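Local coordinates for Rv3651-like N-terminal domain-containing protein (PDB 4Q6U) that is of unknown function but, built from one GAF-like and two PAS-like domains in tandem, probably works as a sensor protein, at residues Trp13-Thr18 with Ala24-Gly29; Gly90-Ser95 with Pro106-Leu111; Arg275-Asp280 with Val307-Val312. One frame throughout, in Å; residues are numbered along the deposited sequence.

Interaction 1: residues Trp13-Thr18 with Ala24-Gly29; sequences WLLVET and AVVARG
Leu-15 is held through both of its backbone polar atoms. Its N donates to Ala-27 O at 2.7 Å, and its O receives Val-26 N at 2.8 Å, almost straight at 175°, plus a weak second bond from Ala-27 N. Two residues facing one make a classic beta bulge, which shifts the register of this antiparallel hairpin. Beyond it the pairing resumes with Glu-17 N to Ala-24 O (2.8 Å) and Ala-24 N bonding back to Glu-17 O. At the open end Gly-29 N bonds Trp-13 O at 2.8 Å, and a water donates to that same oxygen and to Gly-29 O.

Val-26 CG2 sits between its own backbone N and carbonyl carbon (chi1 -61°), which sets it 3.6 Å from Leu-15 CD2, while Leu-15 CB meets Ala-27 CB at 3.5 Å. On the other face Leu-14 CD2 lies 3.8 Å from Arg-28 CG.

The hairpin sits inside a six-stranded antiparallel sheet, between strands 88-97 and 31-37. Phe-41 of helix 38-41 covers the Leu-14, Val-25 and Arg-28 face. Leu-15, Glu-17 and Ala-27 look toward strand 206-215 of the next sheet, where Glu-17 OE2 forms a salt bridge with Arg-194 while OE1 accepts from Leu-19 N.

Interaction 2: residues Gly90-Ser95 with Pro106-Leu111; sequences GVQVWS and PIPGPL
Gln-92, in the middle of strand 88-97 of the N-terminal sheet, reaches over to Pro-106 and Pro-108 in the proline-rich connection that leads into strand 109-114 of the following sheet. The backbones stay well apart, with Gln-92 CA 8.4 Å from Pro-108 CA, and the glutamine side chain spans the gap. Its chain is extended beyond CG (chi2 165°), which carries the amide out to the connection.

There Gln-92 NE2 donates to Pro-106 O at 2.9 Å. The acceptor lies close to the amide plane and the N-H points fairly straight at it (158°), although the donor is tilted somewhat from the plane of the proline carbonyl. Pro-106 CD also comes to 3.8 Å from Gln-92 NE2. Pro-108 approaches the oxygen end from the opposite direction: Gln-92 OE1 is 3.2 Å from Pro-108 CG and 3.5 Å from Pro-108 CD. OE1 also accepts a hydrogen bond from Arg-105 NH1, so both ends of this buried amide have polar partners, and the pair should fix which way round it sits.

Val-91 and Val-93, its neighbours on the strand, pack on helix 48-61, whereas Leu-15 joins Gln-92 against Pro-108. The contact thus bonds a strand of the N-terminal, GAF-like sheet to the proline-rich segment entering the middle, PAS-like domain, consistent with a tandem multidomain protein.

Interaction 3: residues Arg275-Asp280 with Val307-Val312; sequences RLHPDD and VDWVPV
His-277, whose ring turns an edge to the face of Trp-309, is first braced within its own turn. Its O accepts from Asp-280 N at 2.9 Å, closing a type I beta turn with Pro-278 and Asp-279 at the corners. Asp-279 N also donates to His-277 ND1, 3.1 Å away and close to the ring plane. The second bond restrains rotation of the imidazole, and with CG anti to the backbone N (chi1 -158°) the opposite side of the ring is directed at the indole.

The two rings form an edge-to-face pair, though well short of perpendicular, with planes at 52° and the His-277 centroid 4.3 Å from that of the five-membered ring of Trp-309. His-277 CD2 leads: it hangs over one indole face, displaced toward the rim, 3.3 Å from Trp-309 NE1. Behind it, His-277 CB sits almost squarely above the six-membered ring, 4.0 Å from its centroid, in a CH-pi contact. The far end of the indole is pressed against the backbone, Trp-309 CZ3 lying 3.2 Å from His-277 N and Trp-309 CH2 3.3 Å from Leu-276 O. Pro-278 CD adds an apolar touch on CZ2.

Trp-309 opens strand 309-320 of the C-terminal, PAS-like sheet, and its indole also touches Pro-274 and Pro-303. The loop is tied as well to the neighbouring edge strand 296-303: His-277 forms a backbone hydrogen bond with Arg-301, and Asp-280 forms a salt bridge with the same arginine.

How the interactions relate
From the N terminus the three contacts come in series, none nested or crossed. Interaction 1 closes a five-residue loop to make the first hairpin. Interaction 2 follows some sixty residues later, bringing the strand of that sheet that comes last in sequence against the connection to the next domain. These two are continuous: their centres lie 7 Å apart, Leu-14 and Val-16 pair with Val-93 and Val-91 through the backbone, and Trp-13 packs on Trp-94. Interaction 3 lies across the molecule, its centre about 45 Å from that of interaction 1 and about 43 Å from that of interaction 2, and folds the long loop after strand 253-256 back onto the C-terminal sheet.

Interaction 1: residues Trp13-Thr18 with Ala24-Gly29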
loop_
_atom_site.group_PDB
_atom_site.type_symbol
_atom_site.label_atom_id
_atom_site.label_comp_id
_atom_site.label_asym_id
_atom_site.label_seq_id
_atom_site.Cartn_x
_atom_site.Cartn_y
_atom_site.Cartn_z
ATOM N N TRP B 13 5.880 -31.427 -7.740
ATOM C CA TRP B 13 5.997 -31.683 -6.313
ATOM C C TRP B 13 5.001 -30.807 -5.566
ATOM O O TRP B 13 4.907 -29.613 -5.831
ATOM C CB TRP B 13 7.410 -31.380 -5.809
ATOM C CG TRP B 13 8.443 -32.378 -6.179
ATOM C CD1 TRP B 13 9.249 -32.365 -7.281
ATOM C CD2 TRP B 13 8.806 -33.543 -5.427
ATOM N NE1 TRP B 13 10.088 -33.458 -7.265
ATOM C CE2 TRP B 13 9.832 -34.197 -6.139
ATOM C CE3 TRP B 13 8.354 -34.099 -4.225
ATOM C CZ2 TRP B 13 10.415 -35.383 -5.685
ATOM C CZ3 TRP B 13 8.936 -35.276 -3.776
ATOM C CH2 TRP B 13 9.959 -35.899 -4.502
ATOM N N LEU B 14 4.267 -31.392 -4.631
ATOM C CA LEU B 14 3.400 -30.612 -3.755
ATOM C C LEU B 14 4.092 -30.331 -2.423
ATOM O O LEU B 14 4.508 -31.268 -1.745
ATOM C CB LEU B 14 2.087 -31.354 -3.498
ATOM C CG LEU B 14 1.186 -31.584 -4.701
ATOM C CD1 LEU B 14 -0.092 -32.259 -4.251
ATOM C CD2 LEU B 14 0.904 -30.244 -5.376
ATOM N N LEU B 15 4.202 -29.063 -2.032
ATOM C CA LEU B 15 4.708 -28.757 -0.701
ATOM C C LEU B 15 3.543 -28.646 0.278
ATOM O O LEU B 15 2.651 -27.814 0.122
ATOM C CB LEU B 15 5.539 -27.481 -0.696
ATOM C CG LEU B 15 6.189 -27.102 0.643
ATOM C CD1 LEU B 15 7.270 -28.097 1.036
ATOM C CD2 LEU B 15 6.773 -25.700 0.579
ATOM N N VAL B 16 3.561 -29.507 1.285
ATOM C CA VAL B 16 2.491 -29.579 2.266
ATOM C C VAL B 16 2.972 -29.141 3.647
ATOM O O VAL B 16 3.911 -29.704 4.179
ATOM C CB VAL B 16 1.927 -31.010 2.353
ATOM C CG1 VAL B 16 1.044 -31.167 3.576
ATOM C CG2 VAL B 16 1.171 -31.352 1.076
ATOM N N GLU B 17 2.323 -28.127 4.208
ATOM C CA GLU B 17 2.597 -27.689 5.571
ATOM C C GLU B 17 1.834 -28.611 6.517
ATOM O O GLU B 17 0.634 -28.842 6.338
ATOM C CB GLU B 17 2.195 -26.220 5.761
ATOM C CG GLU B 17 2.872 -25.500 6.932
ATOM C CD GLU B 17 2.036 -25.532 8.194
ATOM O OE1 GLU B 17 1.171 -26.428 8.322
ATOM O OE2 GLU B 17 2.233 -24.656 9.055
ATOM N N THR B 18 2.534 -29.151 7.509
ATOM C CA THR B 18 1.965 -30.183 8.370
ATOM C C THR B 18 1.960 -29.801 9.850
ATOM O O THR B 18 2.091 -30.664 10.715
ATOM C CB THR B 18 2.733 -31.518 8.220
ATOM O OG1 THR B 18 4.133 -31.306 8.449
ATOM C CG2 THR B 18 2.535 -32.096 6.827
ATOM N N ALA B 24 -1.788 -29.259 4.743
ATOM C CA ALA B 24 -2.324 -28.244 3.845
ATOM C C ALA B 24 -1.295 -27.792 2.812
ATOM O O ALA B 24 -0.169 -27.438 3.156
ATOM C CB ALA B 24 -2.827 -27.058 4.646
ATOM N N VAL B 25 -1.696 -27.803 1.544
ATOM C CA VAL B 25 -0.804 -27.452 0.448
ATOM C C VAL B 25 -0.454 -25.957 0.471
ATOM O O VAL B 25 -1.318 -25.110 0.688
ATOM C CB VAL B 25 -1.435 -27.823 -0.916
ATOM C CG1 VAL B 25 -0.486 -27.490 -2.061
ATOM C CG2 VAL B 25 -1.817 -29.311 -0.934
ATOM N N VAL B 26 0.823 -25.643 0.267
ATOM C CA VAL B 26 1.267 -24.263 0.178
ATOM C C VAL B 26 2.048 -24.022 -1.114
ATOM O O VAL B 26 2.254 -22.874 -1.515
ATOM C CB VAL B 26 2.138 -23.863 1.390
ATOM C CG1 VAL B 26 1.343 -23.994 2.686
ATOM C CG2 VAL B 26 3.377 -24.715 1.445
ATOM N N ALA B 27 2.460 -25.098 -1.783
ATOM C CA ALA B 27 3.128 -24.962 -3.079
ATOM C C ALA B 27 2.818 -26.108 -4.036
ATOM O O ALA B 27 2.895 -27.280 -3.659
ATOM C CB ALA B 27 4.632 -24.848 -2.889
ATOM N N ARG B 28 2.450 -25.762 -5.268
ATOM C CA ARG B 28 2.455 -26.729 -6.368
ATOM C C ARG B 28 3.635 -26.378 -7.256
ATOM O O ARG B 28 3.602 -25.380 -7.974
ATOM C CB ARG B 28 1.149 -26.707 -7.166
ATOM C CG ARG B 28 1.104 -27.772 -8.267
ATOM C CD ARG B 28 -0.324 -28.157 -8.655
ATOM N NE ARG B 28 -1.094 -27.032 -9.172
ATOM C CZ ARG B 28 -2.373 -27.108 -9.533
ATOM N NH1 ARG B 28 -3.025 -28.258 -9.430
ATOM N NH2 ARG B 28 -3.002 -26.033 -9.997
ATOM N N GLY B 29 4.693 -27.175 -7.189
ATOM C CA GLY B 29 5.944 -26.753 -7.782
ATOM C C GLY B 29 6.402 -25.544 -6.983
ATOM O O GLY B 29 6.690 -25.669 -5.800
HETATM O O HOH W 1 6.788 -28.041 -4.259
#

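Interaction 2: residues Gly90-Ser95 with Pro106-Leu111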
loop_
_atom_site.group_PDB
_atom_site.type_symbol
_atom_site.label_atom_id
_atom_site.label_comp_id
_atom_site.label_asym_id
_atom_site.label_seq_id
_atom_site.Cartn_x
_atom_site.Cartn_y
_atom_site.Cartn_z
ATOM N N GLY B 90 7.109 -29.626 7.370
ATOM C CA GLY B 90 6.290 -29.998 6.235
ATOM C C GLY B 90 6.787 -31.243 5.534
ATOM O O GLY B 90 7.782 -31.851 5.940
ATOM N N VAL B 91 6.070 -31.613 4.480
ATOM C CA VAL B 91 6.392 -32.768 3.658
ATOM C C VAL B 91 6.205 -32.376 2.196
ATOM O O VAL B 91 5.210 -31.741 1.844
ATOM C CB VAL B 91 5.492 -33.991 3.995
ATOM C CG1 VAL B 91 5.725 -35.144 3.005
ATOM C CG2 VAL B 91 5.709 -34.448 5.426
ATOM N N GLN B 92 7.161 -32.736 1.348
ATOM C CA GLN B 92 7.018 -32.499 -0.078
ATOM C C GLN B 92 6.600 -33.811 -0.723
ATOM O O GLN B 92 7.190 -34.847 -0.431
ATOM C CB GLN B 92 8.314 -31.977 -0.682
ATOM C CG GLN B 92 8.106 -30.837 -1.653
ATOM C CD GLN B 92 9.390 -30.102 -1.957
ATOM O OE1 GLN B 92 10.466 -30.482 -1.476
ATOM N NE2 GLN B 92 9.289 -29.042 -2.758
ATOM N N VAL B 93 5.579 -33.766 -1.577
ATOM C CA VAL B 93 4.976 -34.996 -2.117
ATOM C C VAL B 93 4.882 -34.985 -3.642
ATOM O O VAL B 93 4.543 -33.960 -4.254
ATOM C CB VAL B 93 3.559 -35.220 -1.541
ATOM C CG1 VAL B 93 3.011 -36.604 -1.946
ATOM C CG2 VAL B 93 3.564 -35.080 -0.038
ATOM N N TRP B 94 5.168 -36.134 -4.252
ATOM C CA TRP B 94 5.029 -36.295 -5.692
ATOM C C TRP B 94 4.383 -37.645 -5.985
ATOM O O TRP B 94 4.736 -38.639 -5.360
ATOM C CB TRP B 94 6.391 -36.191 -6.381
ATOM C CG TRP B 94 6.350 -36.484 -7.839
ATOM C CD1 TRP B 94 6.204 -35.584 -8.854
ATOM C CD2 TRP B 94 6.450 -37.771 -8.458
ATOM N NE1 TRP B 94 6.208 -36.230 -10.065
ATOM C CE2 TRP B 94 6.359 -37.575 -9.849
ATOM C CE3 TRP B 94 6.610 -39.068 -7.969
ATOM C CZ2 TRP B 94 6.418 -38.629 -10.760
ATOM C CZ3 TRP B 94 6.664 -40.120 -8.877
ATOM C CH2 TRP B 94 6.572 -39.890 -10.255
ATOM N N SER B 95 3.434 -37.669 -6.917
ATOM C CA SER B 95 2.794 -38.921 -7.339
ATOM C C SER B 95 2.866 -39.081 -8.849
ATOM O O SER B 95 3.037 -38.104 -9.581
ATOM C CB SER B 95 1.330 -38.967 -6.895
ATOM O OG SER B 95 1.213 -38.915 -5.487
ATOM N N PRO B 106 11.997 -28.569 -5.941
ATOM C CA PRO B 106 12.312 -27.253 -5.373
ATOM C C PRO B 106 12.724 -27.417 -3.921
ATOM O O PRO B 106 12.021 -28.107 -3.183
ATOM C CB PRO B 106 10.995 -26.476 -5.488
ATOM C CG PRO B 106 10.143 -27.256 -6.452
ATOM C CD PRO B 106 10.573 -28.693 -6.297
ATOM N N ILE B 107 13.841 -26.824 -3.517
ATOM C CA ILE B 107 14.310 -27.025 -2.150
ATOM C C ILE B 107 13.601 -26.084 -1.184
ATOM O O ILE B 107 13.758 -24.859 -1.265
ATOM C CB ILE B 107 15.828 -26.826 -2.013
ATOM C CG1 ILE B 107 16.582 -27.546 -3.132
ATOM C CG2 ILE B 107 16.298 -27.337 -0.651
ATOM C CD1 ILE B 107 16.324 -29.034 -3.196
ATOM N N PRO B 108 12.810 -26.654 -0.263
ATOM C CA PRO B 108 12.138 -25.855 0.762
ATOM C C PRO B 108 13.115 -25.498 1.874
ATOM O O PRO B 108 14.039 -26.265 2.128
ATOM C CB PRO B 108 11.018 -26.785 1.264
ATOM C CG PRO B 108 11.172 -28.083 0.489
ATOM C CD PRO B 108 12.555 -28.088 -0.069
ATOM N N GLY B 109 12.913 -24.350 2.517
ATOM C CA GLY B 109 13.818 -23.882 3.542
ATOM C C GLY B 109 13.076 -23.594 4.831
ATOM O O GLY B 109 12.356 -22.600 4.930
ATOM N N PRO B 110 13.236 -24.480 5.822
ATOM C CA PRO B 110 12.602 -24.323 7.128
ATOM C C PRO B 110 13.332 -23.274 7.951
ATOM O O PRO B 110 14.555 -23.153 7.863
ATOM C CB PRO B 110 12.737 -25.713 7.750
ATOM C CG PRO B 110 13.988 -26.239 7.161
ATOM C CD PRO B 110 14.112 -25.665 5.775
ATOM N N LEU B 111 12.572 -22.493 8.704
ATOM C CA LEU B 111 13.138 -21.545 9.657
ATOM C C LEU B 111 12.135 -21.327 10.783
ATOM O O LEU B 111 10.969 -21.738 10.685
ATOM C CB LEU B 111 13.473 -20.210 8.976
ATOM C CG LEU B 111 12.280 -19.428 8.404
ATOM C CD1 LEU B 111 12.408 -17.950 8.737
ATOM C CD2 LEU B 111 12.166 -19.593 6.902
#

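Interaction 3: residues Arg275-Asp280 with Val307-Val312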
loop_
_atom_site.group_PDB
_atom_site.type_symbol
_atom_site.label_atom_id
_atom_site.label_comp_id
_atom_site.label_asym_id
_atom_site.label_seq_id
_atom_site.Cartn_x
_atom_site.Cartn_y
_atom_site.Cartn_z
ATOM N N ARG B 275 20.534 -6.119 26.001
ATOM C CA ARG B 275 20.116 -5.417 24.792
ATOM C C ARG B 275 20.378 -3.929 24.971
ATOM O O ARG B 275 20.586 -3.183 24.015
ATOM C CB ARG B 275 18.638 -5.637 24.499
ATOM C CG ARG B 275 18.195 -7.065 24.289
ATOM C CD ARG B 275 16.693 -7.054 24.103
ATOM N NE ARG B 275 16.082 -8.374 24.194
ATOM C CZ ARG B 275 15.858 -9.159 23.150
ATOM N NH1 ARG B 275 16.211 -8.763 21.936
ATOM N NH2 ARG B 275 15.287 -10.343 23.322
ATOM N N LEU B 276 20.322 -3.505 26.221
ATOM C CA LEU B 276 20.622 -2.132 26.582
ATOM C C LEU B 276 21.309 -2.117 27.929
ATOM O O LEU B 276 21.327 -3.126 28.642
ATOM C CB LEU B 276 19.352 -1.275 26.617
ATOM C CG LEU B 276 18.002 -1.858 27.054
ATOM C CD1 LEU B 276 18.086 -2.588 28.390
ATOM C CD2 LEU B 276 16.949 -0.749 27.117
ATOM N N HIS B 277 21.884 -0.975 28.275
ATOM C CA HIS B 277 22.447 -0.807 29.600
ATOM C C HIS B 277 21.333 -0.972 30.626
ATOM O O HIS B 277 20.259 -0.394 30.472
ATOM C CB HIS B 277 23.114 0.559 29.733
ATOM C CG HIS B 277 24.136 0.626 30.821
ATOM N ND1 HIS B 277 23.798 0.680 32.156
ATOM C CD2 HIS B 277 25.489 0.653 30.773
ATOM C CE1 HIS B 277 24.900 0.736 32.884
ATOM N NE2 HIS B 277 25.939 0.721 32.068
ATOM N N PRO B 278 21.577 -1.781 31.667
ATOM C CA PRO B 278 20.559 -2.028 32.696
ATOM C C PRO B 278 20.120 -0.751 33.420
ATOM O O PRO B 278 18.988 -0.678 33.897
ATOM C CB PRO B 278 21.259 -2.996 33.660
ATOM C CG PRO B 278 22.719 -2.836 33.385
ATOM C CD PRO B 278 22.819 -2.526 31.927
ATOM N N ASP B 279 21.003 0.239 33.489
ATOM C CA ASP B 279 20.675 1.518 34.116
ATOM C C ASP B 279 19.739 2.366 33.250
ATOM O O ASP B 279 19.104 3.298 33.746
ATOM C CB ASP B 279 21.950 2.310 34.420
ATOM C CG ASP B 279 22.753 1.716 35.567
ATOM O OD1 ASP B 279 22.267 0.764 36.213
ATOM O OD2 ASP B 279 23.870 2.215 35.832
ATOM N N ASP B 280 19.670 2.049 31.956
ATOM C CA ASP B 280 18.796 2.768 31.031
ATOM C C ASP B 280 17.477 2.033 30.841
ATOM O O ASP B 280 16.630 2.462 30.056
ATOM C CB ASP B 280 19.469 2.963 29.668
ATOM C CG ASP B 280 20.648 3.916 29.722
ATOM O OD1 ASP B 280 20.717 4.740 30.666
ATOM O OD2 ASP B 280 21.503 3.849 28.810
ATOM N N VAL B 307 33.802 -1.853 22.502
ATOM C CA VAL B 307 33.586 -1.546 23.910
ATOM C C VAL B 307 32.245 -2.104 24.370
ATOM O O VAL B 307 31.436 -2.553 23.553
ATOM C CB VAL B 307 33.640 -0.032 24.177
ATOM C CG1 VAL B 307 35.060 0.495 23.961
ATOM C CG2 VAL B 307 32.631 0.709 23.301
ATOM N N ASP B 308 32.016 -2.090 25.678
ATOM C CA ASP B 308 30.787 -2.639 26.232
ATOM C C ASP B 308 29.573 -1.806 25.818
ATOM O O ASP B 308 28.552 -2.339 25.373
ATOM C CB ASP B 308 30.879 -2.721 27.760
ATOM C CG ASP B 308 31.747 -3.877 28.235
ATOM O OD1 ASP B 308 31.941 -4.830 27.455
ATOM O OD2 ASP B 308 32.227 -3.832 29.389
ATOM N N TRP B 309 29.694 -0.489 25.946
ATOM C CA TRP B 309 28.550 0.381 25.738
ATOM C C TRP B 309 28.856 1.545 24.807
ATOM O O TRP B 309 29.952 2.107 24.827
ATOM C CB TRP B 309 28.041 0.898 27.088
ATOM C CG TRP B 309 27.616 -0.212 28.002
ATOM C CD1 TRP B 309 28.221 -0.601 29.165
ATOM C CD2 TRP B 309 26.506 -1.098 27.812
ATOM N NE1 TRP B 309 27.546 -1.663 29.717
ATOM C CE2 TRP B 309 26.492 -1.991 28.905
ATOM C CE3 TRP B 309 25.521 -1.221 26.827
ATOM C CZ2 TRP B 309 25.532 -2.990 29.041
ATOM C CZ3 TRP B 309 24.567 -2.213 26.963
ATOM C CH2 TRP B 309 24.581 -3.085 28.059
ATOM N N VAL B 310 27.867 1.889 23.987
ATOM C CA VAL B 310 27.964 3.002 23.054
ATOM C C VAL B 310 26.714 3.865 23.177
ATOM O O VAL B 310 25.605 3.362 23.029
ATOM C CB VAL B 310 28.127 2.501 21.596
ATOM C CG1 VAL B 310 27.910 3.626 20.609
ATOM C CG2 VAL B 310 29.506 1.878 21.408
ATOM N N PRO B 311 26.888 5.161 23.481
ATOM C CA PRO B 311 25.737 6.069 23.560
ATOM C C PRO B 311 25.126 6.326 22.190
ATOM O O PRO B 311 25.841 6.656 21.253
ATOM C CB PRO B 311 26.335 7.358 24.150
ATOM C CG PRO B 311 27.800 7.271 23.858
ATOM C CD PRO B 311 28.141 5.810 23.908
ATOM N N VAL B 312 23.817 6.151 22.079
ATOM C CA VAL B 312 23.117 6.343 20.809
ATOM C C VAL B 312 21.896 7.195 21.060
ATOM O O VAL B 312 21.139 6.927 21.994
ATOM C CB VAL B 312 22.664 5.015 20.163
ATOM C CG1 VAL B 312 21.746 5.283 18.936
ATOM C CG2 VAL B 312 23.865 4.138 19.792
#